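Local coordinates for protein CalG4 (Micromonospora echinospora, PDB 3IA7) that adopts the two-domain GT-B fold of glycosyltransferase-like proteins, in which two domains with parallel beta sheets face each other, at residues D104-D109 / A121-P126; F192-F197 / R374-D379. One frame throughout, in Å; residues are numbered along the deposited sequence. Where two conformers were deposited one is given.

Interaction 1 (D104-D109 / A121-P126); sequences DLVVYD and ARWDRP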
# COMPACT_ATOMS: atom_id res chain seq x y z
N ASP A 104 -16.05 -16.72 -15.97
CA ASP A 104 -17.12 -17.15 -15.04
C ASP A 104 -17.87 -15.98 -14.39
O ASP A 104 -19.00 -16.12 -13.93
CB ASP A 104 -16.48 -17.95 -13.92
CG ASP A 104 -15.79 -19.19 -14.42
OD1 ASP A 104 -16.29 -19.78 -15.39
OD2 ASP A 104 -14.74 -19.55 -13.86
N LEU A 105 -17.21 -14.83 -14.32
CA LEU A 105 -17.77 -13.67 -13.60
C LEU A 105 -17.25 -12.36 -14.24
O LEU A 105 -16.08 -12.31 -14.59
CB LEU A 105 -17.33 -13.72 -12.14
CG LEU A 105 -17.77 -12.51 -11.31
CD1 LEU A 105 -19.33 -12.51 -11.09
CD2 LEU A 105 -16.96 -12.47 -9.98
N VAL A 106 -18.11 -11.34 -14.39
CA VAL A 106 -17.72 -10.01 -14.92
C VAL A 106 -17.72 -9.04 -13.74
O VAL A 106 -18.72 -8.91 -13.01
CB VAL A 106 -18.73 -9.54 -16.02
CG1 VAL A 106 -18.45 -8.09 -16.51
CG2 VAL A 106 -18.72 -10.54 -17.22
N VAL A 107 -16.60 -8.42 -13.48
CA VAL A 107 -16.57 -7.43 -12.39
C VAL A 107 -16.32 -6.13 -13.15
O VAL A 107 -15.33 -6.02 -13.87
CB VAL A 107 -15.42 -7.74 -11.42
CG1 VAL A 107 -15.34 -6.63 -10.33
CG2 VAL A 107 -15.61 -9.12 -10.75
N TYR A 108 -17.22 -5.17 -13.03
CA TYR A 108 -17.03 -3.90 -13.77
C TYR A 108 -17.09 -2.70 -12.84
O TYR A 108 -17.90 -2.63 -11.87
CB TYR A 108 -18.12 -3.76 -14.85
CG TYR A 108 -19.56 -3.74 -14.30
CD1 TYR A 108 -20.20 -2.52 -13.98
CD2 TYR A 108 -20.30 -4.92 -14.13
CE1 TYR A 108 -21.50 -2.48 -13.47
CE2 TYR A 108 -21.68 -4.88 -13.61
CZ TYR A 108 -22.23 -3.61 -13.29
OH TYR A 108 -23.53 -3.49 -12.81
N ASP A 109 -16.26 -1.72 -13.16
CA ASP A 109 -16.37 -0.43 -12.46
C ASP A 109 -17.61 0.28 -12.93
O ASP A 109 -18.09 0.08 -14.05
CB ASP A 109 -15.12 0.44 -12.74
CG ASP A 109 -15.22 1.83 -12.11
OD1 ASP A 109 -14.99 1.90 -10.89
OD2 ASP A 109 -15.54 2.83 -12.83
N ALA A 121 -24.75 -9.96 -19.91
CA ALA A 121 -25.91 -10.45 -20.65
C ALA A 121 -25.53 -11.38 -21.81
O ALA A 121 -26.05 -12.48 -21.92
CB ALA A 121 -26.75 -9.26 -21.15
N ARG A 122 -24.63 -10.93 -22.67
CA ARG A 122 -24.26 -11.71 -23.86
C ARG A 122 -23.58 -13.01 -23.46
O ARG A 122 -23.88 -14.07 -24.00
CB ARG A 122 -23.36 -10.95 -24.84
CG ARG A 122 -22.93 -11.85 -26.07
CD ARG A 122 -22.51 -10.96 -27.24
NE ARG A 122 -23.64 -10.18 -27.74
CZ ARG A 122 -23.51 -9.12 -28.55
NH1 ARG A 122 -22.29 -8.72 -28.97
NH2 ARG A 122 -24.59 -8.49 -28.92
N TRP A 123 -22.69 -12.94 -22.49
CA TRP A 123 -21.99 -14.14 -22.03
C TRP A 123 -22.84 -15.04 -21.11
O TRP A 123 -22.44 -16.20 -20.87
CB TRP A 123 -20.67 -13.77 -21.34
CG TRP A 123 -19.59 -13.25 -22.28
CD1 TRP A 123 -19.45 -13.49 -23.64
CD2 TRP A 123 -18.50 -12.45 -21.91
NE1 TRP A 123 -18.34 -12.84 -24.13
CE2 TRP A 123 -17.72 -12.22 -23.07
CE3 TRP A 123 -18.08 -11.90 -20.68
CZ2 TRP A 123 -16.59 -11.45 -23.04
CZ3 TRP A 123 -16.94 -11.15 -20.66
CH2 TRP A 123 -16.20 -10.95 -21.83
N ASP A 124 -23.98 -14.52 -20.64
CA ASP A 124 -24.87 -15.19 -19.68
C ASP A 124 -24.09 -15.55 -18.38
O ASP A 124 -23.96 -16.73 -18.00
CB ASP A 124 -25.54 -16.44 -20.32
CG ASP A 124 -26.54 -17.14 -19.37
OD1 ASP A 124 -27.16 -16.48 -18.54
OD2 ASP A 124 -26.69 -18.37 -19.43
N ARG A 125 -23.57 -14.50 -17.75
CA ARG A 125 -22.71 -14.66 -16.56
C ARG A 125 -23.17 -13.67 -15.51
O ARG A 125 -23.69 -12.63 -15.87
CB ARG A 125 -21.23 -14.41 -16.92
CG ARG A 125 -20.61 -15.47 -17.84
CD ARG A 125 -20.64 -16.85 -17.16
NE ARG A 125 -19.93 -17.90 -17.93
CZ ARG A 125 -20.49 -18.78 -18.76
NH1 ARG A 125 -21.80 -18.78 -19.01
NH2 ARG A 125 -19.71 -19.68 -19.36
N PRO A 126 -22.93 -13.98 -14.23
CA PRO A 126 -23.20 -13.04 -13.14
C PRO A 126 -22.20 -11.89 -13.19
O PRO A 126 -21.11 -12.00 -13.83
CB PRO A 126 -23.02 -13.89 -11.86
CG PRO A 126 -22.03 -14.94 -12.26
CD PRO A 126 -22.34 -15.24 -13.74
O HOH W 1 -17.00 -19.30 -18.00

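Interaction 2 (F192-F197 / R374-D379); sequences FLPKSF and RRMQRD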
# COMPACT_ATOMS: atom_id res chain seq x y z
N PHE A 192 -15.99 1.19 -2.37
CA PHE A 192 -14.69 1.36 -1.67
C PHE A 192 -14.69 2.54 -0.71
O PHE A 192 -13.79 3.41 -0.72
CB PHE A 192 -13.57 1.46 -2.72
CG PHE A 192 -13.42 0.18 -3.53
CD1 PHE A 192 -13.08 -1.02 -2.91
CD2 PHE A 192 -13.60 0.21 -4.92
CE1 PHE A 192 -12.95 -2.22 -3.65
CE2 PHE A 192 -13.45 -0.99 -5.67
CZ PHE A 192 -13.16 -2.20 -5.03
N LEU A 193 -15.77 2.62 0.08
CA LEU A 193 -15.98 3.71 1.04
C LEU A 193 -16.44 3.08 2.34
O LEU A 193 -17.02 1.99 2.30
CB LEU A 193 -17.13 4.66 0.64
CG LEU A 193 -17.09 5.26 -0.78
CD1 LEU A 193 -18.29 6.14 -0.94
CD2 LEU A 193 -15.91 6.10 -1.05
N PRO A 194 -16.19 3.75 3.45
CA PRO A 194 -16.84 3.29 4.68
C PRO A 194 -18.31 3.65 4.62
O PRO A 194 -18.69 4.70 4.07
CB PRO A 194 -16.08 4.02 5.79
CG PRO A 194 -15.65 5.32 5.18
CD PRO A 194 -15.31 4.91 3.69
N LYS A 195 -19.15 2.79 5.18
CA LYS A 195 -20.57 3.00 5.08
C LYS A 195 -21.02 4.38 5.60
O LYS A 195 -21.97 5.01 5.06
CB LYS A 195 -21.31 1.88 5.82
CG LYS A 195 -22.80 1.87 5.50
CD LYS A 195 -23.46 0.60 6.11
CE LYS A 195 -24.88 0.44 5.58
NZ LYS A 195 -25.48 -0.74 6.23
N SER A 196 -20.37 4.87 6.66
CA SER A 196 -20.85 6.11 7.23
C SER A 196 -20.64 7.30 6.28
O SER A 196 -21.18 8.39 6.55
CB SER A 196 -20.16 6.41 8.58
OG SER A 196 -18.77 6.45 8.41
N PHE A 197 -19.74 7.15 5.32
CA PHE A 197 -19.44 8.25 4.40
C PHE A 197 -20.51 8.27 3.28
O PHE A 197 -20.68 9.28 2.59
CB PHE A 197 -18.05 8.07 3.77
CG PHE A 197 -17.52 9.32 3.09
CD1 PHE A 197 -17.34 10.49 3.83
CD2 PHE A 197 -17.16 9.31 1.75
CE1 PHE A 197 -16.83 11.69 3.23
CE2 PHE A 197 -16.61 10.50 1.13
CZ PHE A 197 -16.46 11.68 1.91
N ARG A 374 -12.05 11.07 14.20
CA ARG A 374 -11.63 9.84 14.89
C ARG A 374 -12.70 8.72 14.76
O ARG A 374 -12.35 7.56 14.57
CB ARG A 374 -11.28 10.13 16.33
CG ARG A 374 -9.93 10.79 16.39
CD ARG A 374 -9.42 10.92 17.77
NE ARG A 374 -8.25 11.80 17.79
CZ ARG A 374 -7.86 12.43 18.88
NH1 ARG A 374 -8.55 12.29 20.00
NH2 ARG A 374 -6.79 13.21 18.85
N ARG A 375 -13.98 9.09 14.83
CA ARG A 375 -15.08 8.13 14.55
C ARG A 375 -15.02 7.63 13.12
O ARG A 375 -15.19 6.42 12.85
CB ARG A 375 -16.45 8.75 14.89
CG ARG A 375 -16.75 8.81 16.41
CD ARG A 375 -17.90 7.82 16.81
NE ARG A 375 -18.76 8.37 17.87
CZ ARG A 375 -20.05 8.07 18.05
NH1 ARG A 375 -20.68 7.22 17.24
NH2 ARG A 375 -20.73 8.64 19.04
N MSE A 376 -14.73 8.54 12.19
CA MSE A 376 -14.59 8.12 10.76
C MSE A 376 -13.38 7.18 10.57
O MSE A 376 -13.45 6.25 9.78
CB MSE A 376 -14.44 9.34 9.80
CG MSE A 376 -14.29 8.93 8.30
SE MSE A 376 -15.87 7.90 7.67
CE MSE A 376 -17.28 9.18 7.62
N GLN A 377 -12.28 7.47 11.26
CA GLN A 377 -11.11 6.58 11.23
C GLN A 377 -11.47 5.15 11.66
O GLN A 377 -11.02 4.17 11.03
CB GLN A 377 -9.99 7.13 12.13
CG GLN A 377 -8.75 6.22 12.28
CD GLN A 377 -7.65 6.87 13.16
OE1 GLN A 377 -7.96 7.59 14.09
NE2 GLN A 377 -6.39 6.58 12.87
N ARG A 378 -12.22 5.04 12.73
CA ARG A 378 -12.66 3.72 13.23
C ARG A 378 -13.57 3.03 12.20
O ARG A 378 -13.37 1.83 11.97
CB ARG A 378 -13.25 3.85 14.65
CG ARG A 378 -12.15 4.17 15.77
CD ARG A 378 -10.87 3.25 15.63
NE ARG A 378 -9.57 3.97 15.78
CZ ARG A 378 -8.36 3.40 15.90
NH1 ARG A 378 -8.23 2.08 15.92
NH2 ARG A 378 -7.27 4.16 16.04
N ASP A 379 -14.50 3.78 11.59
CA ASP A 379 -15.36 3.24 10.52
C ASP A 379 -14.52 2.64 9.40
O ASP A 379 -14.70 1.47 9.05
CB ASP A 379 -16.31 4.32 9.98
CG ASP A 379 -17.34 4.74 10.99
OD1 ASP A 379 -17.46 4.12 12.07
OD2 ASP A 379 -18.04 5.72 10.72

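Interaction 1 (D104-D109 / A121-P126)
One water links Asp-104 to Arg-125: it donates to OD1 of Asp-104 at 2.7 Å and accepts from NH2 of Arg-125 at 3.1 Å, lying at the edge of the guanidinium and in its plane. The acid and the base are thus joined through water rather than by a direct salt bridge; OD2 of Asp-104 goes instead to the backbone N of His-6. Arg-125 folds back at chi2 (-61°), and its NH1 donates to Asp-124 O. Its CD lies beside Asp-104 O, where CD of Pro-126 also arrives, at 3.5 Å. The direct backbone tie is Val-106 N to Pro-126 O, 3.1 Å. Leu-105 CD1 reaches the Pro-126 ring at CG, 3.8 Å away. Val-106 CG2 meets the benzo edge of Trp-123 at CE3 (3.8 Å), near the indole plane. Asp-124, with positive phi, is the C' residue of a Schellman motif that ends helix 113-123 and turns the chain toward strand 127-131. The contact therefore lies within a right-handed beta-alpha-beta crossover of parallel strands 105-109 and 127-131, with Leu-105 and Pro-126 also touching helix 385-400.

Interaction 2 (F192-F197 / R374-D379)
The Phe-197 ring meets Met-376 at its edge: the methyl CE lies near the ring plane, 4.0 Å from CD1, and the two side chains cross at about a right angle. The second flat group is the carboxylate of Asp-379, approached by the hydroxyl of Ser-196 on the anti side of OD2 and 24° out of plane. This hydrogen bond runs from Ser-196 OG to Asp-379 OD2, but its length of 2.5 Å is short and, with Asp-379 deposited in two conformers, doubtful. Ser-196 OG sits between its backbone N and carbonyl carbon, a position from which it points across to the helix.

Met-376, present as selenomethionine, carries most of the apolar contact. Its CG is anti to the backbone N, and bends at chi2 (60°) and chi3 (70°) bring the end of the chain back toward the 192-197 loop. There SE comes within 3.6 Å of Pro-194 CG, while CE lies among Ser-196 OG, Phe-197 N and the Phe-197 ring. CB of Pro-194 also faces CB of Asp-379 at 4.2 Å. Within the turn, Phe-197 N bonds to Pro-194 O.

Helix 307-315 lines this interface too, with Leu-311 on Pro-194, Val-310 on Phe-197 and Phe-314 on Met-376; Arg-336 of helix 331-339 bonds to Phe-197 O. The contact joins the loop after strand 189-191 of the N-terminal sheet to helix 367-381 of the C-terminal domain.

Overall arrangement
Interaction 1 closes along the chain before interaction 2 opens, and their centres lie 30 Å apart, with nearest atoms about 6 Å apart and no touch. Interaction 1 is internal to the N-terminal domain, at strand 105-109 of its seven-stranded parallel sheet. Interaction 2 crosses between domains: its loop follows strand 189-191, which belongs to that same sheet, while its helix 367-381 belongs to the C-terminal half. The next helix, 385-400, returns to pack against residues of interaction 1. The end of the chain therefore runs from the interdomain contact back onto the N-terminal domain, a feature in keeping with GT-B proteins.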